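Local coordinates for protein phosphoglycerate kinase (Coxiella burnetii, PDB 4NG4) that transfers a phosphoryl group reversibly between ATP and 3-phosphoglycerate in glycolysis, forming 1,3-bisphosphoglycerate and ADP in the ATP-consuming direction, at residues Ala340-Val345 against Phe366-Gln371; Glu135-Met140 against Ala166-Leu171; Ser186-Asn191 against Ala317-Trp322; Ser266-Val271 against Ser307-Lys312. One frame throughout, in Å; residues are numbered along the deposited sequence.

Interaction 1: Ala340-Val345 against Phe366-Gln371; sequences ALAQAV and FNLTDQ
Leu368 meets Ala342 and Gln343 through purely apolar contacts, all made by one methyl branch. Its CD1 reaches Ala342 CB at 3.7 Å and, on the next residue of the helix, Gln343 CG at 3.8 Å. The first torsion of Leu368 (chi1 -75°) sets CG beside its backbone N, opposite the carbonyl carbon, and the branch then extends toward the helix. Alanine suits the facing position because its single methyl leaves room for the leucine branch; the CA atoms of Ala342 and Leu368 are 7.4 Å apart. Gln343 contributes the aliphatic part of an extended chain, while the amide lies farther out.

The aromatic contact is looser: Phe366 CD2 stands 4.3 Å from Ala342 CB, which approaches the ring obliquely. These pairs fasten the loop after helix 357-365 to helix 336-347, in the Rossmann-like C-terminal domain that carries the nucleotide. The magnesium ion is about 6 Å from the Phe366 side chain, which also packs on Thr338, one of the residues of the metal site.

No hydrogen bond crosses between the segments; within each, backbone bonds set the local shape. Ala344 N to Ala340 O (3.0 Å) is a regular helical bond. The other segment starts as helix 357-365 ends in a Schellman motif, with Asn367 taking a positive phi of 41°, a conformation asparagine tolerates better than most residues. Beyond this turn Leu368 points toward Ala342, and a short 3-10 turn follows at 369-371.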
loop_
_atom_site.group_PDB
_atom_site.type_symbol
_atom_site.label_atom_id
_atom_site.label_comp_id
_atom_site.label_asym_id
_atom_site.label_seq_id
_atom_site.Cartn_x
_atom_site.Cartn_y
_atom_site.Cartn_z
ATOM N N ALA A 340 -7.974 14.339 -14.822
ATOM C CA ALA A 340 -7.102 15.487 -15.026
ATOM C C ALA A 340 -5.851 15.335 -14.199
ATOM O O ALA A 340 -4.753 15.484 -14.699
ATOM C CB ALA A 340 -7.816 16.765 -14.647
ATOM N N LEU A 341 -6.042 15.033 -12.921
ATOM C CA LEU A 341 -4.939 14.869 -11.992
ATOM C C LEU A 341 -4.075 13.698 -12.428
ATOM O O LEU A 341 -2.857 13.823 -12.534
ATOM C CB LEU A 341 -5.463 14.651 -10.570
ATOM C CG LEU A 341 -4.402 14.393 -9.487
ATOM C CD1 LEU A 341 -3.636 15.671 -9.150
ATOM C CD2 LEU A 341 -5.051 13.803 -8.237
ATOM N N ALA A 342 -4.707 12.562 -12.684
ATOM C CA ALA A 342 -3.976 11.353 -13.051
ATOM C C ALA A 342 -3.097 11.624 -14.267
ATOM O O ALA A 342 -1.915 11.291 -14.270
ATOM C CB ALA A 342 -4.940 10.223 -13.331
ATOM N N GLN A 343 -3.675 12.267 -15.277
ATOM C CA GLN A 343 -2.962 12.612 -16.503
ATOM C C GLN A 343 -1.788 13.546 -16.223
ATOM O O GLN A 343 -0.716 13.382 -16.820
ATOM C CB GLN A 343 -3.921 13.231 -17.520
ATOM C CG GLN A 343 -4.966 12.238 -18.028
ATOM C CD GLN A 343 -5.968 12.845 -19.006
ATOM O OE1 GLN A 343 -6.299 14.026 -18.914
ATOM N NE2 GLN A 343 -6.465 12.028 -19.941
ATOM N N ALA A 344 -1.967 14.496 -15.300
ATOM C CA ALA A 344 -0.898 15.434 -14.943
ATOM C C ALA A 344 0.318 14.711 -14.344
ATOM O O ALA A 344 1.457 15.006 -14.705
ATOM C CB ALA A 344 -1.416 16.510 -14.000
ATOM N N VAL A 345 0.072 13.747 -13.459
ATOM C CA VAL A 345 1.151 12.949 -12.868
ATOM C C VAL A 345 1.836 12.101 -13.948
ATOM O O VAL A 345 3.063 11.954 -13.949
ATOM C CB VAL A 345 0.630 12.020 -11.746
ATOM C CG1 VAL A 345 1.772 11.243 -11.086
ATOM C CG2 VAL A 345 -0.125 12.829 -10.691
ATOM N N PHE A 366 -8.958 4.800 -16.150
ATOM C CA PHE A 366 -8.437 5.747 -17.130
ATOM C C PHE A 366 -7.282 5.140 -17.945
ATOM O O PHE A 366 -6.669 5.828 -18.764
ATOM C CB PHE A 366 -7.955 7.019 -16.411
ATOM C CG PHE A 366 -8.951 7.594 -15.428
ATOM C CD1 PHE A 366 -10.289 7.753 -15.774
ATOM C CD2 PHE A 366 -8.538 8.002 -14.164
ATOM C CE1 PHE A 366 -11.201 8.292 -14.875
ATOM C CE2 PHE A 366 -9.441 8.557 -13.252
ATOM C CZ PHE A 366 -10.772 8.702 -13.613
ATOM N N ASN A 367 -7.012 3.850 -17.725
ATOM C CA ASN A 367 -5.852 3.140 -18.300
ATOM C C ASN A 367 -4.570 3.964 -18.283
ATOM O O ASN A 367 -3.967 4.214 -19.324
ATOM C CB ASN A 367 -6.160 2.617 -19.711
ATOM C CG ASN A 367 -7.162 1.461 -19.703
ATOM O OD1 ASN A 367 -7.888 1.237 -20.679
ATOM N ND2 ASN A 367 -7.200 0.719 -18.598
ATOM N N LEU A 368 -4.177 4.384 -17.080
ATOM C CA LEU A 368 -2.936 5.128 -16.866
ATOM C C LEU A 368 -1.942 4.434 -15.917
ATOM O O LEU A 368 -0.884 4.999 -15.618
ATOM C CB LEU A 368 -3.271 6.521 -16.329
ATOM C CG LEU A 368 -3.822 7.488 -17.369
ATOM C CD1 LEU A 368 -4.383 8.705 -16.682
ATOM C CD2 LEU A 368 -2.749 7.875 -18.377
ATOM N N THR A 369 -2.265 3.216 -15.474
ATOM C CA THR A 369 -1.466 2.494 -14.474
ATOM C C THR A 369 0.048 2.373 -14.780
ATOM O O THR A 369 0.888 2.679 -13.930
ATOM C CB THR A 369 -2.051 1.090 -14.225
ATOM O OG1 THR A 369 -3.342 1.213 -13.624
ATOM C CG2 THR A 369 -1.162 0.291 -13.300
ATOM N N ASP A 370 0.410 1.940 -15.980
ATOM C CA ASP A 370 1.831 1.763 -16.284
ATOM C C ASP A 370 2.608 3.089 -16.503
ATOM O O ASP A 370 3.820 3.056 -16.745
ATOM C CB ASP A 370 2.045 0.766 -17.448
ATOM C CG ASP A 370 1.466 1.245 -18.788
ATOM O OD1 ASP A 370 1.102 2.436 -18.939
ATOM O OD2 ASP A 370 1.383 0.403 -19.712
ATOM N N GLN A 371 1.928 4.236 -16.422
ATOM C CA GLN A 371 2.593 5.548 -16.583
ATOM C C GLN A 371 3.077 6.164 -15.260
ATOM O O GLN A 371 3.832 7.132 -15.278
ATOM C CB GLN A 371 1.700 6.539 -17.363
ATOM C CG GLN A 371 1.933 6.532 -18.888
ATOM C CD GLN A 371 3.257 7.172 -19.290
ATOM O OE1 GLN A 371 3.353 8.385 -19.480
ATOM N NE2 GLN A 371 4.282 6.355 -19.428
#

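Interaction 2: Glu135-Met140 against Ala166-Leu171; sequences ELAKRM and AAYAKL
The Tyr168 ring is sandwiched between aliphatic groups: Ala167 CB, from the same segment, lies 3.9 Å above the plane of one face, and Lys138 CG covers the opposite face at nearly the same height. Both are displaced toward the rim. Ala137 CB comes in obliquely, 4.2 Å from Tyr168 CD2. The contact links two helices of the N-terminal, Rossmann-like domain. Helix 134-142 precedes strand 146-149 of the parallel sheet, and helix 160-168 makes the beta-alpha-beta crossover from that strand to strand 171-174.

Lysine fits this surface position because its long methylene chain can lie on an aromatic face while its charge stays near solvent. The first torsion of Lys138 (chi1 -74°) places CG beside the backbone N, and from there the extended chain crosses the tyrosine at a slant. Its CG is a CH-pi partner, 4.2 Å from the centroid of the Tyr168 ring and 17° off the normal. The ammonium adds at most a weak cation-pi attraction, for Lys138 NZ is 5.6 Å from the centroid.

Ala137, with a single methyl, leaves room beside the ring; the CA atoms of Lys138 and Tyr168 are 5.9 Å apart. On its inner side helix 160-168 sends Ala166 against Phe147 of the sheet and against Ile396 of the C-terminal helix 392-401. Farther along the lysine chain, Lys138 CE rests 4.1 Å from Tyr168 CE1.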
loop_
_atom_site.group_PDB
_atom_site.type_symbol
_atom_site.label_atom_id
_atom_site.label_comp_id
_atom_site.label_asym_id
_atom_site.label_seq_id
_atom_site.Cartn_x
_atom_site.Cartn_y
_atom_site.Cartn_z
ATOM N N GLU A 135 6.842 -19.464 21.178
ATOM C CA GLU A 135 7.161 -20.878 20.970
ATOM C C GLU A 135 7.039 -21.250 19.495
ATOM O O GLU A 135 7.953 -21.844 18.927
ATOM C CB GLU A 135 6.274 -21.788 21.830
ATOM C CG GLU A 135 6.872 -23.184 22.048
ATOM C CD GLU A 135 5.831 -24.276 22.268
ATOM O OE1 GLU A 135 4.624 -24.002 22.091
ATOM O OE2 GLU A 135 6.229 -25.421 22.614
ATOM N N LEU A 136 5.921 -20.880 18.879
ATOM C CA LEU A 136 5.715 -21.106 17.446
ATOM C C LEU A 136 6.835 -20.515 16.600
ATOM O O LEU A 136 7.301 -21.141 15.657
ATOM C CB LEU A 136 4.382 -20.499 16.993
ATOM C CG LEU A 136 4.106 -20.450 15.481
ATOM C CD1 LEU A 136 4.404 -21.770 14.771
ATOM C CD2 LEU A 136 2.665 -20.041 15.232
ATOM N N ALA A 137 7.244 -19.298 16.944
ATOM C CA ALA A 137 8.262 -18.575 16.192
ATOM C C ALA A 137 9.606 -19.263 16.277
ATOM O O ALA A 137 10.264 -19.455 15.263
ATOM C CB ALA A 137 8.381 -17.145 16.691
ATOM N N LYS A 138 10.016 -19.629 17.487
ATOM C CA LYS A 138 11.282 -20.344 17.689
ATOM C C LYS A 138 11.322 -21.625 16.849
ATOM O O LYS A 138 12.356 -21.979 16.296
ATOM C CB LYS A 138 11.483 -20.668 19.169
ATOM C CG LYS A 138 11.862 -19.474 20.011
ATOM C CD LYS A 138 11.715 -19.768 21.501
ATOM C CE LYS A 138 12.315 -18.652 22.356
ATOM N NZ LYS A 138 12.054 -18.835 23.817
ATOM N N ARG A 139 10.182 -22.291 16.733
ATOM C CA ARG A 139 10.080 -23.544 15.991
ATOM C C ARG A 139 10.263 -23.307 14.494
ATOM O O ARG A 139 10.917 -24.093 13.815
ATOM C CB ARG A 139 8.722 -24.203 16.263
ATOM C CG ARG A 139 8.715 -25.726 16.179
ATOM C CD ARG A 139 7.641 -26.310 17.111
ATOM N NE ARG A 139 6.330 -25.662 16.938
ATOM C CZ ARG A 139 5.299 -25.773 17.781
ATOM N NH1 ARG A 139 5.394 -26.517 18.883
ATOM N NH2 ARG A 139 4.158 -25.138 17.524
ATOM N N MET A 140 9.663 -22.234 13.986
ATOM C CA MET A 140 9.864 -21.807 12.599
ATOM C C MET A 140 11.335 -21.475 12.346
ATOM O O MET A 140 11.860 -21.769 11.278
ATOM C CB MET A 140 9.000 -20.577 12.270
ATOM C CG MET A 140 7.478 -20.810 12.294
ATOM S SD MET A 140 6.534 -19.463 11.527
ATOM C CE MET A 140 4.901 -20.132 11.497
ATOM N N ALA A 166 11.661 -13.998 12.378
ATOM C CA ALA A 166 12.841 -13.165 12.108
ATOM C C ALA A 166 13.575 -12.759 13.389
ATOM O O ALA A 166 14.789 -12.537 13.367
ATOM C CB ALA A 166 12.465 -11.922 11.309
ATOM N N ALA A 167 12.842 -12.666 14.498
ATOM C CA ALA A 167 13.442 -12.341 15.782
ATOM C C ALA A 167 14.434 -13.413 16.235
ATOM O O ALA A 167 15.466 -13.083 16.831
ATOM C CB ALA A 167 12.368 -12.132 16.837
ATOM N N TYR A 168 14.130 -14.681 15.931
ATOM C CA TYR A 168 14.915 -15.835 16.432
ATOM C C TYR A 168 15.609 -16.706 15.358
ATOM O O TYR A 168 16.102 -17.789 15.672
ATOM C CB TYR A 168 14.009 -16.743 17.281
ATOM C CG TYR A 168 13.296 -16.040 18.415
ATOM C CD1 TYR A 168 13.980 -15.688 19.579
ATOM C CD2 TYR A 168 11.938 -15.726 18.326
ATOM C CE1 TYR A 168 13.340 -15.039 20.630
ATOM C CE2 TYR A 168 11.277 -15.071 19.375
ATOM C CZ TYR A 168 11.993 -14.735 20.526
ATOM O OH TYR A 168 11.369 -14.094 21.576
ATOM N N ALA A 169 15.637 -16.250 14.105
ATOM C CA ALA A 169 16.260 -17.013 13.016
ATOM C C ALA A 169 17.760 -16.718 12.939
ATOM O O ALA A 169 18.160 -15.556 13.013
ATOM C CB ALA A 169 15.594 -16.694 11.693
ATOM N N LYS A 170 18.572 -17.773 12.787
ATOM C CA LYS A 170 20.050 -17.676 12.680
ATOM C C LYS A 170 20.516 -16.472 11.877
ATOM O O LYS A 170 21.385 -15.727 12.308
ATOM C CB LYS A 170 20.618 -18.934 12.007
ATOM C CG LYS A 170 21.049 -20.055 12.960
ATOM C CD LYS A 170 20.673 -21.446 12.427
ATOM C CE LYS A 170 19.179 -21.737 12.669
ATOM N NZ LYS A 170 18.742 -23.085 12.183
ATOM N N LEU A 171 19.906 -16.292 10.710
ATOM C CA LEU A 171 20.247 -15.222 9.783
ATOM C C LEU A 171 18.936 -14.696 9.177
ATOM O O LEU A 171 18.146 -15.474 8.643
ATOM C CB LEU A 171 21.196 -15.790 8.716
ATOM C CG LEU A 171 22.433 -15.001 8.259
ATOM C CD1 LEU A 171 22.902 -13.987 9.293
ATOM C CD2 LEU A 171 23.581 -15.952 7.894
#

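Interaction 3: Ser186-Asn191 against Ala317-Trp322; sequences SRALEN and AGTIVW
Thr319 and Val321 both turn their side chains toward Ala188, two residues of one strand facing a single methyl of a helix. The segment 317-322 enters through Gly318, where the chain is still a loop; its backbone already bonds to that of Pro195 and Tyr351 in the neighbouring strand regions.

At Thr319 the strand begins. CG2 lies opposite the backbone N and is directed at the helix, with 3.3 Å between Thr319 CG2 and Ala188 CB. Alanine's small side chain suits this approach, the CA atoms of Ala188 and Thr319 being 6.4 Å apart. The same rotation (chi1 -53°) puts OG1 beside the backbone N, where it donates a hydrogen bond to Gln193 O.

Ile320 points to the other face of the sheet, toward helix 336-347. Val321 returns to the first face: its CG2 is 4.2 Å from Ala188 CB and 4.0 Å from Ala188 O. Beta-branched residues suit this middle strand of the five-stranded parallel sheet in the C-terminal, Rossmann-like domain. Helix 176-190, the helix that joins the two domains in this family, packs on it through Ala188.

With no hydrogen bond across the segments, the buried contact rests on apolar packing and the exclusion of water. Methyl against methyl has no directional bond and so depends on close fit; threonine can share in it because its buried hydroxyl is satisfied by Gln193.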
loop_
_atom_site.group_PDB
_atom_site.type_symbol
_atom_site.label_atom_id
_atom_site.label_comp_id
_atom_site.label_asym_id
_atom_site.label_seq_id
_atom_site.Cartn_x
_atom_site.Cartn_y
_atom_site.Cartn_z
ATOM N N SER A 186 10.680 5.044 0.231
ATOM C CA SER A 186 11.641 5.844 0.987
ATOM C C SER A 186 12.468 6.756 0.096
ATOM O O SER A 186 12.873 7.827 0.546
ATOM C CB SER A 186 12.558 4.963 1.834
ATOM O OG SER A 186 13.355 4.139 1.015
ATOM N N ARG A 187 12.721 6.347 -1.153
ATOM C CA ARG A 187 13.316 7.256 -2.156
ATOM C C ARG A 187 12.574 8.592 -2.176
ATOM O O ARG A 187 13.198 9.656 -2.165
ATOM C CB ARG A 187 13.287 6.656 -3.575
ATOM C CG ARG A 187 13.359 7.703 -4.706
ATOM C CD ARG A 187 13.529 7.076 -6.078
ATOM N NE ARG A 187 13.620 8.116 -7.097
ATOM C CZ ARG A 187 14.154 7.968 -8.313
ATOM N NH1 ARG A 187 14.663 6.800 -8.723
ATOM N NH2 ARG A 187 14.182 9.016 -9.138
ATOM N N ALA A 188 11.249 8.525 -2.212
ATOM C CA ALA A 188 10.428 9.722 -2.245
ATOM C C ALA A 188 10.013 10.202 -0.868
ATOM O O ALA A 188 8.949 10.826 -0.744
ATOM C CB ALA A 188 9.185 9.473 -3.088
ATOM N N LEU A 189 10.824 9.922 0.159
ATOM C CA LEU A 189 10.518 10.369 1.537
ATOM C C LEU A 189 11.728 10.691 2.440
ATOM O O LEU A 189 11.535 11.085 3.585
ATOM C CB LEU A 189 9.653 9.317 2.250
ATOM C CG LEU A 189 8.230 9.041 1.755
ATOM C CD1 LEU A 189 7.586 8.018 2.720
ATOM C CD2 LEU A 189 7.398 10.339 1.662
ATOM N N GLU A 190 12.957 10.505 1.965
ATOM C CA GLU A 190 14.139 10.788 2.795
ATOM C C GLU A 190 15.251 11.520 2.036
ATOM O O GLU A 190 16.203 12.042 2.649
ATOM C CB GLU A 190 14.693 9.503 3.435
ATOM C CG GLU A 190 14.048 9.121 4.782
ATOM C CD GLU A 190 14.523 7.741 5.303
ATOM O OE1 GLU A 190 15.744 7.576 5.567
ATOM O OE2 GLU A 190 13.676 6.827 5.449
ATOM N N ASN A 191 15.164 11.513 0.711
ATOM C CA ASN A 191 15.825 12.531 -0.108
ATOM C C ASN A 191 15.090 12.608 -1.436
ATOM O O ASN A 191 15.546 12.077 -2.452
ATOM C CB ASN A 191 17.318 12.256 -0.279
ATOM C CG ASN A 191 18.165 13.046 0.702
ATOM O OD1 ASN A 191 18.073 14.278 0.776
ATOM N ND2 ASN A 191 18.999 12.340 1.462
ATOM N N ALA A 317 6.727 19.460 -10.304
ATOM C CA ALA A 317 7.190 18.571 -9.241
ATOM C C ALA A 317 8.389 17.757 -9.674
ATOM O O ALA A 317 8.489 17.348 -10.837
ATOM C CB ALA A 317 6.073 17.647 -8.810
ATOM N N GLY A 318 9.304 17.543 -8.725
ATOM C CA GLY A 318 10.421 16.605 -8.882
ATOM C C GLY A 318 10.078 15.213 -8.370
ATOM O O GLY A 318 10.649 14.228 -8.837
ATOM N N THR A 319 9.165 15.140 -7.396
ATOM C CA THR A 319 8.670 13.875 -6.853
ATOM C C THR A 319 7.190 14.033 -6.519
ATOM O O THR A 319 6.762 15.135 -6.151
ATOM C CB THR A 319 9.409 13.477 -5.557
ATOM O OG1 THR A 319 10.822 13.488 -5.784
ATOM C CG2 THR A 319 8.967 12.097 -5.086
ATOM N N ILE A 320 6.418 12.947 -6.639
ATOM C CA ILE A 320 4.983 12.965 -6.322
ATOM C C ILE A 320 4.531 11.710 -5.553
ATOM O O ILE A 320 4.921 10.593 -5.882
ATOM C CB ILE A 320 4.135 13.109 -7.593
ATOM C CG1 ILE A 320 4.489 14.407 -8.344
ATOM C CG2 ILE A 320 2.667 13.082 -7.236
ATOM C CD1 ILE A 320 3.758 14.592 -9.667
ATOM N N VAL A 321 3.711 11.904 -4.521
ATOM C CA VAL A 321 3.158 10.784 -3.746
ATOM C C VAL A 321 1.646 10.965 -3.709
ATOM O O VAL A 321 1.176 11.952 -3.197
ATOM C CB VAL A 321 3.739 10.737 -2.301
ATOM C CG1 VAL A 321 3.206 9.553 -1.543
ATOM C CG2 VAL A 321 5.247 10.660 -2.329
ATOM N N TRP A 322 0.882 10.029 -4.257
ATOM C CA TRP A 322 -0.560 10.237 -4.409
ATOM C C TRP A 322 -1.394 9.039 -3.937
ATOM O O TRP A 322 -1.259 7.938 -4.454
ATOM C CB TRP A 322 -0.874 10.580 -5.857
ATOM C CG TRP A 322 -2.315 10.521 -6.215
ATOM C CD1 TRP A 322 -3.382 10.854 -5.426
ATOM C CD2 TRP A 322 -2.860 10.115 -7.468
ATOM N NE1 TRP A 322 -4.557 10.657 -6.112
ATOM C CE2 TRP A 322 -4.259 10.211 -7.369
ATOM C CE3 TRP A 322 -2.303 9.664 -8.658
ATOM C CZ2 TRP A 322 -5.103 9.874 -8.422
ATOM C CZ3 TRP A 322 -3.148 9.324 -9.700
ATOM C CH2 TRP A 322 -4.529 9.426 -9.572
#

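Interaction 4: Ser266-Val271 against Ser307-Lys312; sequences SLPLPV and SATYAK
Pro268 and Pro270 lie on an extended stretch of backbone that runs past Thr309 and Tyr310 in the sense opposite to their helix. Pro268 is nearest Thr309, at 8.1 Å between CA atoms, and two residues on, Pro270 is nearest Ser307, at 8.3 Å. The segment 266-271 has no regular secondary structure, and the phi values of its prolines (-72° and -57°) are those the pyrrolidine ring imposes. Proline suits such a stretch, since it stiffens an extended chain and presents a compact apolar surface. Facing it, residues 307-312 are helical, with Lys312 N bonded to Ala308 O at 2.9 Å.

Together they belong to the nucleotide-binding C-terminal domain. The extended stretch leads from helix 250-263 to strand 272-276, while helix 304-316 precedes strand 319-323 of the central parallel sheet. The contact ties the loop before strand 272-276 to a helix of the same domain.

Two side chains of the helix do the touching. Thr309 offers its methyl, CG2 standing 4.1 Å from Pro268 CB, while its hydroxyl forms a weak hydrogen bond with Asn305 O one turn back. Tyr310 is longer and reaches between the prolines, and its ring also packs on Ile223 of strand 221-226. With chi1 -59° its CG sits beside the backbone N, and the ring passes Pro268 so that Pro268 O lies at its edge, near the plane, 4.3 Å from Tyr310 CE1. At the far end Tyr310 OH abuts the other proline, 4.0 Å from Pro270 CG. Pro270 packs in turn on Ala229 and Leu233 of helix 227-235.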
loop_
_atom_site.group_PDB
_atom_site.type_symbol
_atom_site.label_atom_id
_atom_site.label_comp_id
_atom_site.label_asym_id
_atom_site.label_seq_id
_atom_site.Cartn_x
_atom_site.Cartn_y
_atom_site.Cartn_z
ATOM N N SER A 266 2.631 24.783 1.107
ATOM C CA SER A 266 1.464 25.219 0.369
ATOM C C SER A 266 0.373 24.157 0.438
ATOM O O SER A 266 0.623 22.970 0.299
ATOM C CB SER A 266 1.812 25.537 -1.078
ATOM O OG SER A 266 0.620 25.671 -1.833
ATOM N N LEU A 267 -0.846 24.605 0.659
ATOM C CA LEU A 267 -1.936 23.717 0.940
ATOM C C LEU A 267 -3.192 24.301 0.279
ATOM O O LEU A 267 -4.132 24.712 0.957
ATOM C CB LEU A 267 -2.072 23.593 2.454
ATOM C CG LEU A 267 -2.780 22.382 3.023
ATOM C CD1 LEU A 267 -2.705 22.421 4.540
ATOM C CD2 LEU A 267 -4.212 22.327 2.579
ATOM N N PRO A 268 -3.213 24.326 -1.063
ATOM C CA PRO A 268 -4.324 24.926 -1.795
ATOM C C PRO A 268 -5.549 24.080 -1.692
ATOM O O PRO A 268 -5.496 22.913 -2.004
ATOM C CB PRO A 268 -3.831 24.916 -3.243
ATOM C CG PRO A 268 -2.985 23.698 -3.330
ATOM C CD PRO A 268 -2.311 23.582 -1.965
ATOM N N LEU A 269 -6.639 24.667 -1.241
ATOM C CA LEU A 269 -7.911 23.964 -1.163
ATOM C C LEU A 269 -8.687 24.205 -2.446
ATOM O O LEU A 269 -8.346 25.094 -3.198
ATOM C CB LEU A 269 -8.703 24.465 0.039
ATOM C CG LEU A 269 -8.403 23.850 1.407
ATOM C CD1 LEU A 269 -6.941 23.494 1.583
ATOM C CD2 LEU A 269 -8.879 24.826 2.467
ATOM N N PRO A 270 -9.735 23.407 -2.704
ATOM C CA PRO A 270 -10.591 23.643 -3.879
ATOM C C PRO A 270 -11.171 25.039 -3.877
ATOM O O PRO A 270 -11.794 25.417 -2.879
ATOM C CB PRO A 270 -11.716 22.613 -3.708
ATOM C CG PRO A 270 -11.104 21.506 -2.894
ATOM C CD PRO A 270 -10.109 22.175 -1.979
ATOM N N VAL A 271 -10.962 25.799 -4.959
ATOM C CA VAL A 271 -11.626 27.112 -5.115
ATOM C C VAL A 271 -12.919 26.992 -5.947
ATOM O O VAL A 271 -13.862 27.760 -5.749
ATOM C CB VAL A 271 -10.699 28.194 -5.702
ATOM C CG1 VAL A 271 -9.339 28.147 -5.049
ATOM C CG2 VAL A 271 -10.567 28.023 -7.190
ATOM N N SER A 307 -8.347 22.132 -10.574
ATOM C CA SER A 307 -7.516 21.088 -11.186
ATOM C C SER A 307 -6.473 21.640 -12.165
ATOM O O SER A 307 -5.694 20.879 -12.706
ATOM C CB SER A 307 -8.352 19.952 -11.807
ATOM O OG SER A 307 -9.341 20.429 -12.678
ATOM N N ALA A 308 -6.455 22.955 -12.381
ATOM C CA ALA A 308 -5.360 23.614 -13.092
ATOM C C ALA A 308 -4.244 23.993 -12.103
ATOM O O ALA A 308 -3.044 23.860 -12.399
ATOM C CB ALA A 308 -5.877 24.835 -13.811
ATOM N N THR A 309 -4.646 24.468 -10.929
ATOM C CA THR A 309 -3.715 24.631 -9.820
ATOM C C THR A 309 -2.980 23.311 -9.534
ATOM O O THR A 309 -1.740 23.281 -9.452
ATOM C CB THR A 309 -4.443 25.126 -8.570
ATOM O OG1 THR A 309 -4.776 26.508 -8.759
ATOM C CG2 THR A 309 -3.584 24.949 -7.311
ATOM N N TYR A 310 -3.729 22.219 -9.413
ATOM C CA TYR A 310 -3.090 20.915 -9.212
ATOM C C TYR A 310 -2.181 20.569 -10.396
ATOM O O TYR A 310 -1.063 20.095 -10.211
ATOM C CB TYR A 310 -4.110 19.788 -9.027
ATOM C CG TYR A 310 -5.072 19.931 -7.866
ATOM C CD1 TYR A 310 -4.888 20.887 -6.858
ATOM C CD2 TYR A 310 -6.167 19.082 -7.760
ATOM C CE1 TYR A 310 -5.799 20.998 -5.792
ATOM C CE2 TYR A 310 -7.065 19.186 -6.693
ATOM C CZ TYR A 310 -6.870 20.136 -5.722
ATOM O OH TYR A 310 -7.759 20.206 -4.690
ATOM N N ALA A 311 -2.664 20.811 -11.609
ATOM C CA ALA A 311 -1.907 20.499 -12.811
ATOM C C ALA A 311 -0.560 21.238 -12.860
ATOM O O ALA A 311 0.432 20.706 -13.389
ATOM C CB ALA A 311 -2.739 20.815 -14.053
ATOM N N LYS A 312 -0.518 22.456 -12.319
ATOM C CA LYS A 312 0.729 23.231 -12.244
ATOM C C LYS A 312 1.721 22.576 -11.291
ATOM O O LYS A 312 2.882 22.397 -11.641
ATOM C CB LYS A 312 0.440 24.682 -11.815
ATOM C CG LYS A 312 1.645 25.650 -11.879
ATOM C CD LYS A 312 1.172 27.129 -11.965
ATOM C CE LYS A 312 2.318 28.164 -11.824
ATOM N NZ LYS A 312 3.380 28.011 -12.870
#

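Along the chain interaction 2 comes first, within the N-terminal domain, its centre about 35 to 50 Å from the others. Interactions 1, 3 and 4 gather in the C-terminal domain, with centres about 17 to 19 Å apart. Both segments of interaction 4 lie between those of interaction 3, and interaction 1 follows; helix 304-316, strand 319-323 and helix 336-347 are consecutive. Interaction 1 bridges the other two, which do not touch each other directly: Leu341 and Ala342 pack on Trp322, Val345 on Ile320, and Leu341 on Tyr310. Helix 176-190 of interaction 3 leads in from the substrate-binding domain, consistent with the two-domain design of the family.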